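Local coordinates for cupin type-2 domain-containing protein (Klebsiella pneumoniae subsp. pneumoniae MGH 78578, PDB 3H8U), which is of unknown function but probably binds a metal ion, as a cupin with a double-stranded beta-helix domain, at residues Trp64-Gly69 with Glu105-Val110. Residues are numbered along the deposited sequence; the frame is centred on the assembly and turned at random.
Sequences WTVISG and EPFIFV
Phe-109 lays its ring over one face of the Trp-64 indole. The planes are 25° apart, and the centroids of the six-membered ring of Trp-64 and the ring of Phe-109 are 4.0 Å apart, a face-to-face stack. The leading corner is CE2 of Phe-109, 3.2 Å from Trp-64 CD2 and over the centre of the indole. CG of Phe-109 lies between its own backbone N and carbonyl carbon (chi1 65°), and the ring beyond it lies over the indole. Trp-44 also stacks on Phe-109, and Asp-62 takes the bond from Trp-64 NE1.

Val-66 and Phe-107 meet at about a right angle on the same face of the sheet. Val-66 CG1, anti to the backbone N (chi1 -176°), touches Phe-107 CE1 at 3.7 Å. Leu-83 and Ala-99, from the second sheet, pack on this aromatic and aliphatic layer. Two facing antiparallel sheets with such an apolar filling make up the cupin beta-barrel.

Between these two neighbouring strands, Thr-65 and Val-110 exchange two backbone bonds. A classic beta bulge follows. Ile-67 N and Ser-68 N both donate to Ile-108 O, at 2.7 Å and 3.1 Å. The extra residue swings Ile-67 CB toward the partner strand. Ile-67 CB lies 4.1 Å from Ile-108 CG2, and Ile-67 CG1 touches Val-110 CG2. Thr-65 and Val-110 also pack against the second subunit.

Ser-68 OG, on the second residue of the bulge, donates to Pro-106 O at 2.7 Å. Gly-69 has positive phi, and its CA sits against Pro-106 O in a CA-H...O contact, with no room there for a side chain. A water bridges Gly-69 N to Glu-105 OE1.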
loop_
_atom_site.group_PDB
_atom_site.type_symbol
_atom_site.label_atom_id
_atom_site.label_comp_id
_atom_site.label_asym_id
_atom_site.label_seq_id
_atom_site.Cartn_x
_atom_site.Cartn_y
_atom_site.Cartn_z
ATOM N N TRP A 64 0.320 6.422 0.511
ATOM C CA TRP A 64 -1.056 6.109 0.206
ATOM C C TRP A 64 -1.200 5.411 -1.123
ATOM O O TRP A 64 -0.624 5.827 -2.120
ATOM C CB TRP A 64 -1.923 7.365 0.112
ATOM C CG TRP A 64 -2.033 8.225 1.302
ATOM C CD1 TRP A 64 -1.476 8.039 2.528
ATOM C CD2 TRP A 64 -2.826 9.414 1.399
ATOM N NE1 TRP A 64 -1.872 9.034 3.375
ATOM C CE2 TRP A 64 -2.685 9.903 2.708
ATOM C CE3 TRP A 64 -3.657 10.104 0.501
ATOM C CZ2 TRP A 64 -3.332 11.048 3.156
ATOM C CZ3 TRP A 64 -4.307 11.250 0.945
ATOM C CH2 TRP A 64 -4.145 11.712 2.259
ATOM N N THR A 65 -2.010 4.346 -1.150
ATOM C CA THR A 65 -2.355 3.703 -2.415
ATOM C C THR A 65 -3.867 3.838 -2.623
ATOM O O THR A 65 -4.667 3.355 -1.833
ATOM C CB THR A 65 -1.889 2.214 -2.441
ATOM O OG1 THR A 65 -0.462 2.155 -2.431
ATOM C CG2 THR A 65 -2.399 1.541 -3.690
ATOM N N VAL A 66 -4.256 4.504 -3.707
ATOM C CA VAL A 66 -5.644 4.822 -3.920
ATOM C C VAL A 66 -6.390 3.652 -4.598
ATOM O O VAL A 66 -6.032 3.213 -5.718
ATOM C CB VAL A 66 -5.808 6.152 -4.713
ATOM C CG1 VAL A 66 -7.269 6.480 -4.808
ATOM C CG2 VAL A 66 -5.047 7.315 -4.022
ATOM N N ILE A 67 -7.409 3.154 -3.898
ATOM C CA ILE A 67 -8.289 2.051 -4.345
ATOM C C ILE A 67 -9.430 2.541 -5.227
ATOM O O ILE A 67 -9.763 1.927 -6.246
ATOM C CB ILE A 67 -8.938 1.314 -3.108
ATOM C CG1 ILE A 67 -7.865 0.783 -2.135
ATOM C CG2 ILE A 67 -9.809 0.181 -3.539
ATOM C CD1 ILE A 67 -6.844 -0.102 -2.824
ATOM N N SER A 68 -10.046 3.648 -4.828
ATOM C CA SER A 68 -11.237 4.131 -5.456
ATOM C C SER A 68 -11.276 5.641 -5.429
ATOM O O SER A 68 -10.827 6.252 -4.458
ATOM C CB SER A 68 -12.436 3.500 -4.713
ATOM O OG SER A 68 -13.579 4.287 -4.800
ATOM N N GLY A 69 -11.762 6.240 -6.517
ATOM C CA GLY A 69 -12.149 7.653 -6.515
ATOM C C GLY A 69 -11.029 8.618 -6.814
ATOM O O GLY A 69 -9.931 8.226 -7.211
ATOM N N GLU A 105 -16.986 9.613 -6.874
ATOM C CA GLU A 105 -17.014 8.338 -6.200
ATOM C C GLU A 105 -16.490 8.480 -4.774
ATOM O O GLU A 105 -15.783 9.449 -4.479
ATOM C CB GLU A 105 -16.161 7.328 -6.965
ATOM C CG GLU A 105 -16.715 7.019 -8.332
ATOM C CD GLU A 105 -16.005 5.881 -9.038
ATOM O OE1 GLU A 105 -15.269 5.101 -8.403
ATOM O OE2 GLU A 105 -16.233 5.752 -10.254
ATOM N N PRO A 106 -16.807 7.488 -3.902
ATOM C CA PRO A 106 -16.073 7.433 -2.645
ATOM C C PRO A 106 -14.569 7.433 -2.904
ATOM O O PRO A 106 -14.078 6.798 -3.868
ATOM C CB PRO A 106 -16.506 6.102 -2.010
ATOM C CG PRO A 106 -17.201 5.349 -3.135
ATOM C CD PRO A 106 -17.778 6.387 -4.023
ATOM N N PHE A 107 -13.831 8.105 -2.031
ATOM C CA PHE A 107 -12.375 8.113 -2.134
ATOM C C PHE A 107 -11.835 7.155 -1.077
ATOM O O PHE A 107 -12.055 7.370 0.114
ATOM C CB PHE A 107 -11.876 9.543 -1.927
ATOM C CG PHE A 107 -10.380 9.679 -1.825
ATOM C CD1 PHE A 107 -9.555 9.243 -2.852
ATOM C CD2 PHE A 107 -9.797 10.304 -0.730
ATOM C CE1 PHE A 107 -8.156 9.401 -2.777
ATOM C CE2 PHE A 107 -8.381 10.473 -0.665
ATOM C CZ PHE A 107 -7.579 9.999 -1.690
ATOM N N ILE A 108 -11.205 6.060 -1.524
ATOM C CA ILE A 108 -10.737 5.034 -0.609
ATOM C C ILE A 108 -9.269 4.741 -0.884
ATOM O O ILE A 108 -8.870 4.486 -2.029
ATOM C CB ILE A 108 -11.613 3.738 -0.731
ATOM C CG1 ILE A 108 -13.073 4.030 -0.403
ATOM C CG2 ILE A 108 -11.089 2.631 0.186
ATOM C CD1 ILE A 108 -14.027 2.907 -0.705
ATOM N N PHE A 109 -8.472 4.754 0.175
ATOM C CA PHE A 109 -7.052 4.471 0.051
ATOM C C PHE A 109 -6.517 3.729 1.255
ATOM O O PHE A 109 -7.123 3.714 2.319
ATOM C CB PHE A 109 -6.223 5.742 -0.216
ATOM C CG PHE A 109 -6.223 6.721 0.892
ATOM C CD1 PHE A 109 -7.277 7.623 1.034
ATOM C CD2 PHE A 109 -5.178 6.776 1.788
ATOM C CE1 PHE A 109 -7.281 8.555 2.043
ATOM C CE2 PHE A 109 -5.179 7.707 2.827
ATOM C CZ PHE A 109 -6.228 8.617 2.932
ATOM N N VAL A 110 -5.386 3.086 1.012
ATOM C CA VAL A 110 -4.659 2.359 2.013
ATOM C C VAL A 110 -3.444 3.215 2.320
ATOM O O VAL A 110 -2.626 3.490 1.442
ATOM C CB VAL A 110 -4.223 0.989 1.500
ATOM C CG1 VAL A 110 -3.268 0.295 2.552
ATOM C CG2 VAL A 110 -5.446 0.133 1.184
HETATM O O HOH W 1 0.051 2.221 0.483
HETATM O O HOH W 2 -12.545 4.860 -8.872
#